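Local coordinates for protein lipoxygenase (Cyanothece sp., PDB 5EK8) that probably inserts molecular oxygen into polyunsaturated fatty acids as a non-heme iron 9R-lipoxygenase, at residues Tyr435-Arg443 with Asn554-His565. Numbering follows the deposited sequence.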
ATOM      1  N   TYR A 435     -13.882  -4.358   2.371  1.00 41.08           N
ATOM      2  CA  TYR A 435     -13.475  -3.501   1.257  1.00 35.99           C
ATOM      3  C   TYR A 435     -13.666  -4.170  -0.094  1.00 36.78           C
ATOM      4  O   TYR A 435     -13.045  -5.191  -0.381  1.00 40.91           O
ATOM      5  CB  TYR A 435     -12.012  -3.074   1.411  1.00 36.81           C
ATOM      6  CG  TYR A 435     -11.762  -2.096   2.539  1.00 37.50           C
ATOM      7  CD1 TYR A 435     -12.748  -1.210   2.947  1.00 38.59           C
ATOM      8  CD2 TYR A 435     -10.532  -2.060   3.194  1.00 41.97           C
ATOM      9  CE1 TYR A 435     -12.519  -0.311   3.981  1.00 42.41           C
ATOM     10  CE2 TYR A 435     -10.290  -1.159   4.231  1.00 41.26           C
ATOM     11  CZ  TYR A 435     -11.292  -0.293   4.618  1.00 42.94           C
ATOM     12  OH  TYR A 435     -11.080   0.597   5.644  1.00 45.24           O
ATOM     13  N   ASP A 436     -14.530  -3.591  -0.921  1.00 39.67           N
ATOM     14  CA  ASP A 436     -14.745  -4.085  -2.279  1.00 41.82           C
ATOM     15  C   ASP A 436     -14.711  -2.927  -3.283  1.00 46.04           C
ATOM     16  O   ASP A 436     -14.812  -1.762  -2.901  1.00 46.02           O
ATOM     17  CB  ASP A 436     -16.074  -4.847  -2.368  1.00 38.59           C
ATOM     18  CG  ASP A 436     -16.331  -5.422  -3.749  1.00 42.37           C
ATOM     19  OD1 ASP A 436     -15.527  -6.264  -4.202  1.00 45.03           O
ATOM     20  OD2 ASP A 436     -17.332  -5.023  -4.384  1.00 42.20           O
ATOM     21  N   TRP A 437     -14.569  -3.253  -4.565  1.00 46.03           N
ATOM     22  CA  TRP A 437     -14.454  -2.250  -5.618  1.00 47.19           C
ATOM     23  C   TRP A 437     -15.795  -1.758  -6.163  1.00 49.73           C
ATOM     24  O   TRP A 437     -15.874  -0.660  -6.710  1.00 52.54           O
ATOM     25  CB  TRP A 437     -13.625  -2.810  -6.776  1.00 48.90           C
ATOM     26  CG  TRP A 437     -14.127  -4.136  -7.267  1.00 48.20           C
ATOM     27  CD1 TRP A 437     -13.708  -5.368  -6.861  1.00 45.16           C
ATOM     28  CD2 TRP A 437     -15.147  -4.364  -8.252  1.00 48.22           C
ATOM     29  NE1 TRP A 437     -14.397  -6.346  -7.534  1.00 49.10           N
ATOM     30  CE2 TRP A 437     -15.287  -5.756  -8.392  1.00 50.17           C
ATOM     31  CE3 TRP A 437     -15.948  -3.524  -9.028  1.00 48.56           C
ATOM     32  CZ2 TRP A 437     -16.203  -6.332  -9.276  1.00 51.08           C
ATOM     33  CZ3 TRP A 437     -16.861  -4.097  -9.901  1.00 50.86           C
ATOM     34  CH2 TRP A 437     -16.978  -5.487 -10.019  1.00 49.88           C
ATOM     35  N   LYS A 438     -16.844  -2.563  -6.013  1.00 51.20           N
ATOM     36  CA  LYS A 438     -18.107  -2.298  -6.703  1.00 53.46           C
ATOM     37  C   LYS A 438     -18.887  -1.120  -6.131  1.00 51.04           C
ATOM     38  O   LYS A 438     -19.007  -0.969  -4.914  1.00 49.92           O
ATOM     39  CB  LYS A 438     -18.994  -3.547  -6.696  1.00 54.76           C
ATOM     40  CG  LYS A 438     -20.029  -3.540  -7.810  1.00 58.46           C
ATOM     41  CD  LYS A 438     -20.809  -4.837  -7.884  1.00 60.48           C
ATOM     42  CE  LYS A 438     -21.650  -4.895  -9.149  1.00 61.42           C
ATOM     43  NZ  LYS A 438     -22.465  -6.138  -9.207  1.00 63.79           N
ATOM     44  N   ASP A 439     -19.406  -0.291  -7.038  1.00 47.77           N
ATOM     45  CA  ASP A 439     -20.215   0.884  -6.706  1.00 48.55           C
ATOM     46  C   ASP A 439     -19.507   1.866  -5.769  1.00 52.21           C
ATOM     47  O   ASP A 439     -20.140   2.746  -5.181  1.00 55.33           O
ATOM     48  CB  ASP A 439     -21.551   0.454  -6.091  1.00 49.64           C
ATOM     49  CG  ASP A 439     -22.586   0.060  -7.140  1.00 54.01           C
ATOM     50  OD1 ASP A 439     -22.200  -0.198  -8.301  1.00 51.52           O
ATOM     51  OD2 ASP A 439     -23.789   0.006  -6.797  1.00 58.40           O
ATOM     52  N   TRP A 440     -18.192   1.720  -5.641  1.00 48.91           N
ATOM     53  CA  TRP A 440     -17.406   2.597  -4.785  1.00 47.76           C
ATOM     54  C   TRP A 440     -17.174   3.943  -5.471  1.00 50.39           C
ATOM     55  O   TRP A 440     -16.790   3.998  -6.639  1.00 52.34           O
ATOM     56  CB  TRP A 440     -16.070   1.937  -4.427  1.00 47.26           C
ATOM     57  CG  TRP A 440     -15.313   2.636  -3.335  1.00 47.13           C
ATOM     58  CD1 TRP A 440     -15.272   2.290  -2.018  1.00 47.83           C
ATOM     59  CD2 TRP A 440     -14.485   3.797  -3.472  1.00 49.22           C
ATOM     60  NE1 TRP A 440     -14.467   3.162  -1.323  1.00 47.97           N
ATOM     61  CE2 TRP A 440     -13.975   4.099  -2.192  1.00 49.00           C
ATOM     62  CE3 TRP A 440     -14.124   4.611  -4.551  1.00 47.77           C
ATOM     63  CZ2 TRP A 440     -13.128   5.182  -1.962  1.00 46.87           C
ATOM     64  CZ3 TRP A 440     -13.286   5.684  -4.320  1.00 47.57           C
ATOM     65  CH2 TRP A 440     -12.793   5.957  -3.037  1.00 47.36           C
ATOM     66  N   GLN A 441     -17.414   5.023  -4.736  1.00 47.70           N
ATOM     67  CA  GLN A 441     -17.175   6.373  -5.238  1.00 49.35           C
ATOM     68  C   GLN A 441     -16.784   7.299  -4.084  1.00 50.87           C
ATOM     69  O   GLN A 441     -17.232   7.103  -2.952  1.00 47.15           O
ATOM     70  CB  GLN A 441     -18.409   6.906  -5.968  1.00 48.24           C
ATOM     71  CG  GLN A 441     -19.659   6.946  -5.117  1.00 53.33           C
ATOM     72  CD  GLN A 441     -20.868   7.439  -5.880  1.00 60.04           C
ATOM     73  OE1 GLN A 441     -20.765   7.835  -7.040  1.00 60.71           O
ATOM     74  NE2 GLN A 441     -22.029   7.415  -5.228  1.00 63.33           N
ATOM     75  N   PRO A 442     -15.931   8.302  -4.360  1.00 49.54           N
ATOM     76  CA  PRO A 442     -15.447   9.208  -3.312  1.00 42.70           C
ATOM     77  C   PRO A 442     -16.560  10.025  -2.663  1.00 39.89           C
ATOM     78  O   PRO A 442     -17.573  10.315  -3.305  1.00 44.23           O
ATOM     79  CB  PRO A 442     -14.474  10.126  -4.062  1.00 44.22           C
ATOM     80  CG  PRO A 442     -14.091   9.373  -5.286  1.00 46.51           C
ATOM     81  CD  PRO A 442     -15.312   8.591  -5.664  1.00 49.13           C
ATOM     82  N   ARG A 443     -16.361  10.383  -1.397  1.00 36.31           N
ATOM     83  CA  ARG A 443     -17.311  11.206  -0.650  1.00 41.93           C
ATOM     84  C   ARG A 443     -17.568  12.545  -1.337  1.00 48.13           C
ATOM     85  O   ARG A 443     -16.763  12.997  -2.149  1.00 56.64           O
ATOM     86  CB  ARG A 443     -16.795  11.448   0.770  1.00 40.97           C
ATOM     87  CG  ARG A 443     -15.531  12.302   0.820  1.00 45.10           C
ATOM     88  CD  ARG A 443     -14.760  12.113   2.123  1.00 44.82           C
ATOM     89  NE  ARG A 443     -14.211  10.764   2.248  1.00 42.50           N
ATOM     90  CZ  ARG A 443     -13.457  10.352   3.263  1.00 41.55           C
ATOM     91  NH1 ARG A 443     -13.153  11.186   4.250  1.00 39.67           N
ATOM     92  NH2 ARG A 443     -12.998   9.107   3.292  1.00 40.76           N
ATOM     93  N   ASN A 554     -17.933  -3.357 -14.936  1.00 51.90           N
ATOM     94  CA  ASN A 554     -17.321  -3.901 -13.731  1.00 52.74           C
ATOM     95  C   ASN A 554     -15.815  -3.687 -13.721  1.00 52.57           C
ATOM     96  O   ASN A 554     -15.251  -3.183 -12.746  1.00 53.53           O
ATOM     97  CB  ASN A 554     -17.626  -5.395 -13.601  1.00 54.17           C
ATOM     98  CG  ASN A 554     -18.959  -5.668 -12.941  1.00 52.50           C
ATOM     99  OD1 ASN A 554     -19.659  -4.749 -12.514  1.00 52.10           O
ATOM    100  ND2 ASN A 554     -19.324  -6.943 -12.857  1.00 54.49           N
ATOM    101  N   LEU A 555     -15.172  -4.075 -14.819  1.00 53.66           N
ATOM    102  CA  LEU A 555     -13.728  -3.941 -14.950  1.00 54.54           C
ATOM    103  C   LEU A 555     -13.293  -2.479 -14.879  1.00 58.96           C
ATOM    104  O   LEU A 555     -12.328  -2.154 -14.194  1.00 60.59           O
ATOM    105  CB  LEU A 555     -13.250  -4.572 -16.257  1.00 54.41           C
ATOM    106  CG  LEU A 555     -11.730  -4.689 -16.384  1.00 53.86           C
ATOM    107  CD1 LEU A 555     -11.163  -5.455 -15.192  1.00 49.80           C
ATOM    108  CD2 LEU A 555     -11.352  -5.363 -17.695  1.00 54.23           C
ATOM    109  N   LYS A 556     -14.010  -1.607 -15.581  1.00 58.52           N
ATOM    110  CA  LYS A 556     -13.730  -0.174 -15.552  1.00 53.90           C
ATOM    111  C   LYS A 556     -13.792   0.368 -14.126  1.00 55.07           C
ATOM    112  O   LYS A 556     -12.940   1.162 -13.717  1.00 60.38           O
ATOM    113  CB  LYS A 556     -14.715   0.584 -16.447  1.00 49.25           C
ATOM    114  CG  LYS A 556     -14.576   0.273 -17.926  1.00 47.12           C
ATOM    115  CD  LYS A 556     -15.894   0.460 -18.652  0.36 51.73           C
ATOM    116  CE  LYS A 556     -16.102   1.896 -19.079  1.00 55.08           C
ATOM    117  NZ  LYS A 556     -15.338   2.218 -20.309  1.00 56.13           N
ATOM    118  N   GLN A 557     -14.794  -0.071 -13.370  1.00 55.43           N
ATOM    119  CA  GLN A 557     -14.947   0.390 -11.992  1.00 53.66           C
ATOM    120  C   GLN A 557     -13.812  -0.112 -11.104  1.00 51.90           C
ATOM    121  O   GLN A 557     -13.276   0.637 -10.286  1.00 50.96           O
ATOM    122  CB  GLN A 557     -16.300  -0.048 -11.420  1.00 46.76           C
ATOM    123  CG  GLN A 557     -16.442   0.143  -9.909  1.00 45.69           C
ATOM    124  CD  GLN A 557     -16.213   1.584  -9.452  1.00 48.46           C
ATOM    125  OE1 GLN A 557     -16.334   2.527 -10.234  1.00 54.47           O
ATOM    126  NE2 GLN A 557     -15.880   1.752  -8.177  1.00 43.88           N
ATOM    127  N   CYS A 558     -13.451  -1.380 -11.270  1.00 47.49           N
ATOM    128  CA  CYS A 558     -12.357  -1.961 -10.501  1.00 44.45           C
ATOM    129  C   CYS A 558     -11.054  -1.211 -10.792  1.00 45.04           C
ATOM    130  O   CYS A 558     -10.269  -0.910  -9.886  1.00 42.44           O
ATOM    131  CB  CYS A 558     -12.211  -3.450 -10.822  1.00 42.19           C
ATOM    132  SG  CYS A 558     -11.002  -4.338  -9.808  1.00 52.11           S
ATOM    133  N   CYS A 559     -10.845  -0.896 -12.064  1.00 44.88           N
ATOM    134  CA  CYS A 559      -9.673  -0.148 -12.496  1.00 45.79           C
ATOM    135  C   CYS A 559      -9.630   1.244 -11.868  1.00 47.02           C
ATOM    136  O   CYS A 559      -8.588   1.672 -11.357  1.00 47.80           O
ATOM    137  CB  CYS A 559      -9.652  -0.050 -14.018  1.00 43.76           C
ATOM    138  SG  CYS A 559      -9.256  -1.616 -14.853  1.00 51.31           S
ATOM    139  N   ARG A 560     -10.769   1.937 -11.901  1.00 43.92           N
ATOM    140  CA  ARG A 560     -10.912   3.229 -11.228  1.00 45.80           C
ATOM    141  C   ARG A 560     -10.548   3.136  -9.748  1.00 48.56           C
ATOM    142  O   ARG A 560      -9.815   3.972  -9.220  1.00 49.27           O
ATOM    143  CB  ARG A 560     -12.341   3.757 -11.359  1.00 48.75           C
ATOM    144  CG  ARG A 560     -12.650   4.461 -12.665  1.00 50.18           C
ATOM    145  CD  ARG A 560     -14.002   5.158 -12.587  1.00 55.16           C
ATOM    146  NE  ARG A 560     -15.117   4.223 -12.425  1.00 60.92           N
ATOM    147  CZ  ARG A 560     -15.829   3.721 -13.430  1.00 63.37           C
ATOM    148  NH1 ARG A 560     -15.545   4.054 -14.682  1.00 67.43           N
ATOM    149  NH2 ARG A 560     -16.828   2.884 -13.186  1.00 59.99           N
ATOM    150  N   HIS A 561     -11.078   2.114  -9.087  1.00 47.60           N
ATOM    151  CA  HIS A 561     -10.830   1.882  -7.668  1.00 45.27           C
ATOM    152  C   HIS A 561      -9.333   1.722  -7.369  1.00 46.77           C
ATOM    153  O   HIS A 561      -8.752   2.460  -6.553  1.00 44.50           O
ATOM    154  CB  HIS A 561     -11.603   0.639  -7.216  1.00 35.12           C
ATOM    155  CG  HIS A 561     -11.658   0.459  -5.734  1.00 33.29           C
ATOM    156  ND1 HIS A 561     -12.427   1.258  -4.913  1.00 33.25           N
ATOM    157  CD2 HIS A 561     -11.045  -0.432  -4.920  1.00 34.43           C
ATOM    158  CE1 HIS A 561     -12.282   0.868  -3.660  1.00 32.93           C
ATOM    159  NE2 HIS A 561     -11.449  -0.160  -3.636  1.00 32.80           N
ATOM    160  N   ILE A 562      -8.725   0.755  -8.053  1.00 45.77           N
ATOM    161  CA  ILE A 562      -7.302   0.465  -7.923  1.00 43.70           C
ATOM    162  C   ILE A 562      -6.452   1.711  -8.133  1.00 47.34           C
ATOM    163  O   ILE A 562      -5.656   2.085  -7.266  1.00 46.22           O
ATOM    164  CB  ILE A 562      -6.859  -0.618  -8.927  1.00 42.38           C
ATOM    165  CG1 ILE A 562      -7.536  -1.952  -8.606  1.00 42.30           C
ATOM    166  CG2 ILE A 562      -5.339  -0.768  -8.924  1.00 42.39           C
ATOM    167  CD1 ILE A 562      -7.364  -3.001  -9.694  1.00 40.32           C
ATOM    168  N   ILE A 563      -6.639   2.358  -9.281  1.00 47.60           N
ATOM    169  CA  ILE A 563      -5.855   3.540  -9.616  1.00 45.26           C
ATOM    170  C   ILE A 563      -6.048   4.629  -8.572  1.00 46.33           C
ATOM    171  O   ILE A 563      -5.085   5.270  -8.155  1.00 51.00           O
ATOM    172  CB  ILE A 563      -6.219   4.092 -11.006  1.00 43.02           C
ATOM    173  CG1 ILE A 563      -5.818   3.095 -12.093  1.00 40.09           C
ATOM    174  CG2 ILE A 563      -5.520   5.419 -11.249  1.00 38.98           C
ATOM    175  CD1 ILE A 563      -6.208   3.523 -13.487  1.00 36.27           C
ATOM    176  N   PHE A 564      -7.287   4.819  -8.130  1.00 44.00           N
ATOM    177  CA  PHE A 564      -7.575   5.860  -7.149  1.00 42.26           C
ATOM    178  C   PHE A 564      -6.811   5.639  -5.862  1.00 43.20           C
ATOM    179  O   PHE A 564      -6.199   6.568  -5.331  1.00 44.43           O
ATOM    180  CB  PHE A 564      -9.066   5.942  -6.833  1.00 40.33           C
ATOM    181  CG  PHE A 564      -9.414   7.038  -5.859  1.00 42.89           C
ATOM    182  CD1 PHE A 564      -9.488   6.786  -4.494  1.00 46.91           C
ATOM    183  CD2 PHE A 564      -9.655   8.326  -6.311  1.00 40.07           C
ATOM    184  CE1 PHE A 564      -9.805   7.797  -3.602  1.00 47.81           C
ATOM    185  CE2 PHE A 564      -9.977   9.342  -5.423  1.00 43.53           C
ATOM    186  CZ  PHE A 564     -10.049   9.077  -4.066  1.00 46.75           C
ATOM    187  N   HIS A 565      -6.839   4.414  -5.353  1.00 43.29           N
ATOM    188  CA  HIS A 565      -6.213   4.182  -4.059  1.00 44.78           C
ATOM    189  C   HIS A 565      -4.696   4.027  -4.124  1.00 46.96           C
ATOM    190  O   HIS A 565      -4.007   4.302  -3.145  1.00 47.02           O
ATOM    191  CB  HIS A 565      -6.851   2.973  -3.388  1.00 39.58           C
ATOM    192  CG  HIS A 565      -8.240   3.245  -2.908  1.00 40.12           C
ATOM    193  ND1 HIS A 565      -9.346   3.126  -3.725  1.00 42.01           N
ATOM    194  CD2 HIS A 565      -8.702   3.689  -1.715  1.00 39.31           C
ATOM    195  CE1 HIS A 565     -10.429   3.457  -3.046  1.00 41.44           C
ATOM    196  NE2 HIS A 565     -10.066   3.803  -1.824  1.00 41.07           N
TER
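Gln557 reaches from the helix into the type II turn Trp437-Trp440, and its NE2 donates to the backbone carbonyls of the turn's first and last residues. The bond to Trp437 O (2.8 Å) is straight and lies in the amide plane; that to Trp440 O (2.9 Å) is more bent, at 135°, but meets a lone pair. A primary amide suits this place because one nitrogen offers two N-H groups. Flanking it, the indoles hold to the helix differently. Trp437 receives CB and SG of Cys558, a side chain small enough to lie close over one face, while CH2 of its rim meets Asn554 CG at 3.5 Å. Trp440, its CG swung toward the helix by a chi1 of -168°, offers a face broad enough for the edges of both His561 and His565, two T-shaped pairs, and its CH2 touches Phe564 CE1 at 3.6 Å. His561 also takes Trp437 CA over its ring.

In the second shell, Arg560 grips Gln557 OE1 side-on with NE and NH2, probably fixing which end of the amide faces the turn. A leucine in place of Gln557 would probably leave both carbonyls without their shared donor and Arg560 without its acceptor. His565 ND1 bonds to His561 O, setting its ring, and His561 NE2 bonds to Gln366. Asp436 OD2 forms an Asx turn with Lys438 N and a salt bridge with Arg539.

Amide bonds, Trp437 contacts and aromatic cluster together seat an interhelical loop on helix 549-574, the lipoxygenase core helix that supplies iron ligands His570 and Asn574.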